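Long-range contacts in polymerase cofactor VP35 (Reston ebolavirus, PDB 3KS8), which binds the end of double-stranded RNA through its C-terminal domain, probably hiding it from host sensors, and probably serves the viral polymerase as a cofactor: residues Ala105-Ser110 and Ile122-Arg127; Pro137-Arg142 and Cys170-Gln175. All coordinates share one frame; numbering follows the deposited sequence.

Contact 1: Ala105-Ser110 and Ile122-Arg127; sequences AEFQAS and IQITKR. With nucleotides of chain B; nucleotides of chain A.
A salt bridge from Glu106 to Arg127 and an apolar touch of Phe107 on Ile124 join helices 100-112 and 117-127 in the helical part of the domain. The short segments cross at 123°, with axes 9.2 Å apart. Glu106 CG is anti to the backbone N (chi1 178°), and a bend at chi2 brings the carboxylate over to Arg127. Arg127 NH1 donates to Glu106 OE1 at 2.9 Å. NH1 comes from the syn side but out of the carboxylate plane, while OE1 lies in the guanidinium plane. Gln123 NE2 sits over the centre of one guanidinium face of Arg127, 3.3 Å above it. Ser110 OG lies 3.4 Å from Gln123 CB and donates to Glu106 O, which takes Ser110 N from the opposite face. On the apolar side, Ile124 CD1 comes within 4.0 Å of Phe107 CD1. Glu106 OE2 bridges to Arg166 of the second subunit. Toward the RNA, Gln123 NE2 bonds U18 O3' of chain B at 2.7 Å, Lys126 NZ bonds OP2 of the same nucleotide, and Ile122 CD1 touches its base and that of A1 of chain A. The contact backs the helix that meets the RNA end, consistent with the end-capping site of the VP35 interferon inhibitory domain.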
# COMPACT_ATOMS: atom_id res chain seq x y z
N ALA D 105 8.44 1.90 13.19
CA ALA D 105 7.25 2.68 13.51
C ALA D 105 6.14 2.39 12.51
O ALA D 105 4.99 2.18 12.89
CB ALA D 105 7.60 4.15 13.52
N GLU D 106 6.47 2.36 11.22
CA GLU D 106 5.48 2.02 10.20
C GLU D 106 4.97 0.58 10.36
O GLU D 106 3.79 0.29 10.14
CB GLU D 106 6.04 2.24 8.80
CG GLU D 106 5.06 1.86 7.71
CD GLU D 106 3.79 2.69 7.77
OE1 GLU D 106 2.69 2.10 7.67
OE2 GLU D 106 3.89 3.94 7.90
N PHE D 107 5.86 -0.33 10.75
CA PHE D 107 5.42 -1.70 10.99
C PHE D 107 4.34 -1.73 12.07
O PHE D 107 3.31 -2.37 11.90
CB PHE D 107 6.60 -2.61 11.38
CG PHE D 107 6.24 -4.07 11.45
CD1 PHE D 107 5.93 -4.78 10.29
CD2 PHE D 107 6.22 -4.74 12.66
CE1 PHE D 107 5.59 -6.15 10.35
CE2 PHE D 107 5.88 -6.10 12.73
CZ PHE D 107 5.57 -6.80 11.57
N GLN D 108 4.58 -1.01 13.17
CA GLN D 108 3.64 -0.97 14.30
C GLN D 108 2.33 -0.29 13.92
O GLN D 108 1.25 -0.77 14.25
CB GLN D 108 4.25 -0.23 15.50
CG GLN D 108 5.47 -0.89 16.13
CD GLN D 108 5.22 -2.34 16.52
OE1 GLN D 108 4.08 -2.78 16.62
NE2 GLN D 108 6.30 -3.09 16.73
N ALA D 109 2.44 0.83 13.22
CA ALA D 109 1.27 1.61 12.84
C ALA D 109 0.35 0.81 11.93
O ALA D 109 -0.87 0.98 11.99
CB ALA D 109 1.69 2.90 12.17
N SER D 110 0.93 -0.07 11.10
CA SER D 110 0.12 -0.85 10.17
C SER D 110 -0.58 -1.99 10.89
O SER D 110 -1.68 -2.39 10.51
CB SER D 110 0.97 -1.39 9.01
OG SER D 110 1.42 -0.33 8.19
N ILE D 122 4.55 -4.98 3.41
CA ILE D 122 4.21 -4.33 2.16
C ILE D 122 4.01 -2.81 2.33
O ILE D 122 4.43 -2.02 1.47
CB ILE D 122 2.95 -4.97 1.57
CG1 ILE D 122 3.26 -6.41 1.16
CG2 ILE D 122 2.43 -4.15 0.41
CD1 ILE D 122 2.21 -7.05 0.31
N GLN D 123 3.38 -2.40 3.43
CA GLN D 123 3.11 -0.98 3.66
C GLN D 123 4.42 -0.23 3.82
O GLN D 123 4.56 0.88 3.32
CB GLN D 123 2.27 -0.77 4.93
CG GLN D 123 0.92 -1.48 4.96
CD GLN D 123 -0.04 -1.02 3.89
OE1 GLN D 123 -1.23 -1.33 3.94
NE2 GLN D 123 0.45 -0.26 2.93
N ILE D 124 5.37 -0.84 4.51
CA ILE D 124 6.70 -0.24 4.60
C ILE D 124 7.27 0.08 3.22
O ILE D 124 7.78 1.17 3.00
CB ILE D 124 7.69 -1.16 5.34
CG1 ILE D 124 7.32 -1.25 6.82
CG2 ILE D 124 9.09 -0.60 5.20
CD1 ILE D 124 7.78 -2.52 7.49
N THR D 125 7.19 -0.86 2.29
CA THR D 125 7.81 -0.66 0.98
C THR D 125 7.11 0.49 0.27
O THR D 125 7.74 1.26 -0.45
CB THR D 125 7.78 -1.95 0.11
OG1 THR D 125 6.43 -2.30 -0.20
CG2 THR D 125 8.40 -3.10 0.86
N LYS D 126 5.81 0.63 0.50
CA LYS D 126 5.01 1.63 -0.19
C LYS D 126 4.98 2.98 0.51
O LYS D 126 4.66 3.98 -0.13
CB LYS D 126 3.59 1.12 -0.38
CG LYS D 126 3.50 0.00 -1.38
CD LYS D 126 2.13 -0.60 -1.43
CE LYS D 126 2.12 -1.87 -2.25
NZ LYS D 126 2.30 -1.63 -3.69
N ARG D 127 5.32 3.02 1.80
CA ARG D 127 5.19 4.25 2.59
C ARG D 127 6.52 4.86 3.03
O ARG D 127 6.63 6.08 3.16
CB ARG D 127 4.34 4.00 3.83
CG ARG D 127 2.86 3.95 3.52
CD ARG D 127 2.06 3.46 4.70
NE ARG D 127 0.70 3.13 4.30
CZ ARG D 127 -0.11 2.33 5.00
NH1 ARG D 127 0.30 1.80 6.14
NH2 ARG D 127 -1.34 2.08 4.55
P U B 18 -1.04 0.53 -4.23
OP1 U B 18 -0.69 1.96 -4.13
OP2 U B 18 -0.06 -0.43 -4.77
O5' U B 18 -1.46 -0.11 -2.82
C5' U B 18 -2.43 0.47 -1.96
C4' U B 18 -2.78 -0.48 -0.83
O4' U B 18 -3.19 -1.79 -1.31
C3' U B 18 -1.63 -0.85 0.10
O3' U B 18 -1.28 0.25 0.91
C2' U B 18 -2.30 -1.99 0.86
O2' U B 18 -3.30 -1.54 1.77
C1' U B 18 -2.95 -2.76 -0.30
N1 U B 18 -2.14 -3.88 -0.88
C2 U B 18 -2.17 -5.13 -0.29
O2 U B 18 -2.80 -5.42 0.71
N3 U B 18 -1.41 -6.07 -0.92
C4 U B 18 -0.64 -5.92 -2.04
O4 U B 18 -0.02 -6.89 -2.46
C5 U B 18 -0.67 -4.60 -2.61
C6 U B 18 -1.40 -3.66 -2.02
O5' A A 1 -0.96 -15.69 1.97
C5' A A 1 -0.65 -15.58 3.36
C4' A A 1 -1.41 -14.45 4.05
O4' A A 1 -0.56 -13.28 4.15
C3' A A 1 -2.67 -13.95 3.35
O3' A A 1 -3.82 -14.70 3.74
C2' A A 1 -2.74 -12.49 3.80
O2' A A 1 -3.25 -12.30 5.12
C1' A A 1 -1.27 -12.12 3.73
N9 A A 1 -0.82 -11.78 2.38
C8 A A 1 -0.14 -12.60 1.51
N7 A A 1 0.15 -12.04 0.35
C5 A A 1 -0.38 -10.76 0.47
C6 A A 1 -0.40 -9.67 -0.42
N6 A A 1 0.14 -9.71 -1.65
N1 A A 1 -1.01 -8.54 -0.00
C2 A A 1 -1.56 -8.51 1.22
N3 A A 1 -1.60 -9.47 2.16
C4 A A 1 -0.98 -10.58 1.71

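Contact 2: Pro137-Arg142 and Cys170-Gln175; sequences PIIHIR and CLFKMQ
Pro137, just before strand 138-140, makes the first bond of a parallel pair with Leu171, at the edge of the mixed four-stranded sheet. Pro137 O accepts from Leu171 N at 2.9 Å, and Pro137 CD rests near Cys170 CB. Ile138 pairs with Leu171. Ile138 CG2 lies alongside Lys173 CB on the face shared with His140. Ile139 pairs with Phe172 and uses both backbone polar atoms. Ile139 N donates to Leu171 O at 2.8 Å, and Ile139 O accepts from Lys173 N. The Ile139 side chain points to the other face, toward helix 82-97, where Gln85 touches Ile139, Cys170 and Phe172. Ile139 CD1 reaches Cys170 CB at 3.7 Å, and Ile139 CB and CG2 run beside the Phe172 ring. His140 pairs with Lys173, and the two side chains point the same way. The imidazole lies along the aliphatic part of the lysine, with His140 CE1 3.4 Å from Lys173 CD. Ile138 CG2 lies over one face of the imidazole, near its rim. Past the strand, Ile141 N still donates to Lys173 O, at 2.8 Å. Ile141 CG1 sits between the backbone N and the carbonyl carbon (chi1 68°). From there CG1 and CD1 meet Met174 CG, and CD1 also touches Phe172 CB. Arg142 keeps the two segments joined beyond the regular ladder, while its own N is held by Asp146. Arg142 CG lies against the Gln175 amide, and Gln175 N donates to Arg142 O at 3.0 Å in an almost straight bond of 176°.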
# COMPACT_ATOMS: atom_id res chain seq x y z
N PRO D 137 17.65 -5.64 -4.25
CA PRO D 137 19.05 -6.05 -4.26
C PRO D 137 19.29 -7.29 -5.11
O PRO D 137 18.44 -8.18 -5.14
CB PRO D 137 19.34 -6.34 -2.80
CG PRO D 137 18.02 -6.66 -2.18
CD PRO D 137 16.93 -6.10 -3.05
N ILE D 138 20.46 -7.34 -5.75
CA ILE D 138 20.91 -8.52 -6.48
C ILE D 138 21.49 -9.49 -5.46
O ILE D 138 22.21 -9.09 -4.54
CB ILE D 138 22.01 -8.20 -7.52
CG1 ILE D 138 21.52 -7.22 -8.60
CG2 ILE D 138 22.48 -9.49 -8.22
CD1 ILE D 138 20.97 -5.90 -8.08
N ILE D 139 21.16 -10.76 -5.60
CA ILE D 139 21.65 -11.79 -4.72
C ILE D 139 22.20 -12.90 -5.60
O ILE D 139 21.43 -13.60 -6.25
CB ILE D 139 20.53 -12.32 -3.84
CG1 ILE D 139 20.03 -11.21 -2.92
CG2 ILE D 139 21.00 -13.53 -3.03
CD1 ILE D 139 18.77 -11.56 -2.15
N HIS D 140 23.52 -13.03 -5.64
CA HIS D 140 24.18 -14.04 -6.48
C HIS D 140 24.05 -15.44 -5.90
O HIS D 140 24.46 -15.69 -4.77
CB HIS D 140 25.65 -13.70 -6.70
CG HIS D 140 25.86 -12.52 -7.60
ND1 HIS D 140 25.82 -12.62 -8.97
CD2 HIS D 140 26.10 -11.22 -7.32
CE1 HIS D 140 26.03 -11.43 -9.51
NE2 HIS D 140 26.20 -10.56 -8.53
N ILE D 141 23.47 -16.34 -6.68
CA ILE D 141 23.32 -17.73 -6.29
C ILE D 141 23.81 -18.62 -7.42
O ILE D 141 24.07 -18.15 -8.53
CB ILE D 141 21.85 -18.06 -5.97
CG1 ILE D 141 20.99 -18.00 -7.23
CG2 ILE D 141 21.30 -17.07 -4.96
CD1 ILE D 141 19.57 -18.45 -7.00
N ARG D 142 23.95 -19.91 -7.13
CA ARG D 142 24.37 -20.87 -8.14
C ARG D 142 23.24 -21.25 -9.09
O ARG D 142 23.29 -20.98 -10.30
CB ARG D 142 24.93 -22.12 -7.46
CG ARG D 142 26.19 -21.80 -6.74
CD ARG D 142 26.65 -22.87 -5.82
NE ARG D 142 27.85 -22.40 -5.17
CZ ARG D 142 28.33 -22.90 -4.04
NH1 ARG D 142 27.70 -23.89 -3.43
NH2 ARG D 142 29.44 -22.39 -3.52
N CYS D 170 13.69 -8.94 -4.41
CA CYS D 170 15.10 -9.06 -4.74
C CYS D 170 15.26 -9.73 -6.09
O CYS D 170 14.29 -10.21 -6.67
CB CYS D 170 15.83 -9.89 -3.69
SG CYS D 170 15.09 -11.51 -3.44
N LEU D 171 16.50 -9.78 -6.57
CA LEU D 171 16.79 -10.38 -7.86
C LEU D 171 17.83 -11.48 -7.69
O LEU D 171 18.95 -11.20 -7.29
CB LEU D 171 17.28 -9.32 -8.84
CG LEU D 171 16.26 -8.21 -9.12
CD1 LEU D 171 16.96 -6.97 -9.70
CD2 LEU D 171 15.14 -8.70 -10.06
N PHE D 172 17.43 -12.72 -7.95
CA PHE D 172 18.32 -13.86 -7.86
C PHE D 172 19.08 -14.05 -9.16
O PHE D 172 18.47 -14.37 -10.18
CB PHE D 172 17.53 -15.11 -7.52
CG PHE D 172 16.91 -15.05 -6.17
CD1 PHE D 172 17.71 -15.05 -5.03
CD2 PHE D 172 15.53 -14.98 -6.01
CE1 PHE D 172 17.15 -14.97 -3.77
CE2 PHE D 172 14.97 -14.90 -4.74
CZ PHE D 172 15.78 -14.91 -3.62
N LYS D 173 20.39 -13.84 -9.12
CA LYS D 173 21.25 -14.01 -10.29
C LYS D 173 22.02 -15.32 -10.21
O LYS D 173 22.85 -15.52 -9.33
CB LYS D 173 22.21 -12.83 -10.42
CG LYS D 173 22.91 -12.77 -11.76
CD LYS D 173 23.61 -11.44 -11.96
CE LYS D 173 24.55 -11.49 -13.16
NZ LYS D 173 23.88 -12.04 -14.38
N MET D 174 21.75 -16.22 -11.14
CA MET D 174 22.32 -17.56 -11.10
C MET D 174 23.54 -17.64 -12.03
O MET D 174 23.80 -16.71 -12.80
CB MET D 174 21.24 -18.57 -11.47
CG MET D 174 20.02 -18.44 -10.58
SD MET D 174 18.50 -19.19 -11.19
CE MET D 174 17.57 -17.73 -11.70
N GLN D 175 24.29 -18.73 -11.96
CA GLN D 175 25.55 -18.79 -12.70
C GLN D 175 25.37 -19.09 -14.18
O GLN D 175 26.33 -19.01 -14.94
CB GLN D 175 26.50 -19.79 -12.06
CG GLN D 175 27.20 -19.20 -10.86
CD GLN D 175 27.69 -20.25 -9.88
OE1 GLN D 175 27.39 -21.44 -10.01
NE2 GLN D 175 28.46 -19.80 -8.90

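The two contacts come in series along the chain. Contact 1 closes at the end of helix 117-127, and contact 2 opens with the next element, strand 138-140. Their centres are 26 Å apart, on opposite sides of the chain's centre, and their nearest atoms are about 9 Å apart. Contact 1 belongs to the helical part and contact 2 to the sheet. Helix 82-97 lies between them: Phe83 and Leu86 meet the second helix of contact 1, while Gln85 and Val89 meet contact 2. The nearest atom of contact 2 is about 14 Å from the RNA. RNA and second-subunit contacts thus gather at contact 1, while contact 2 touches neither.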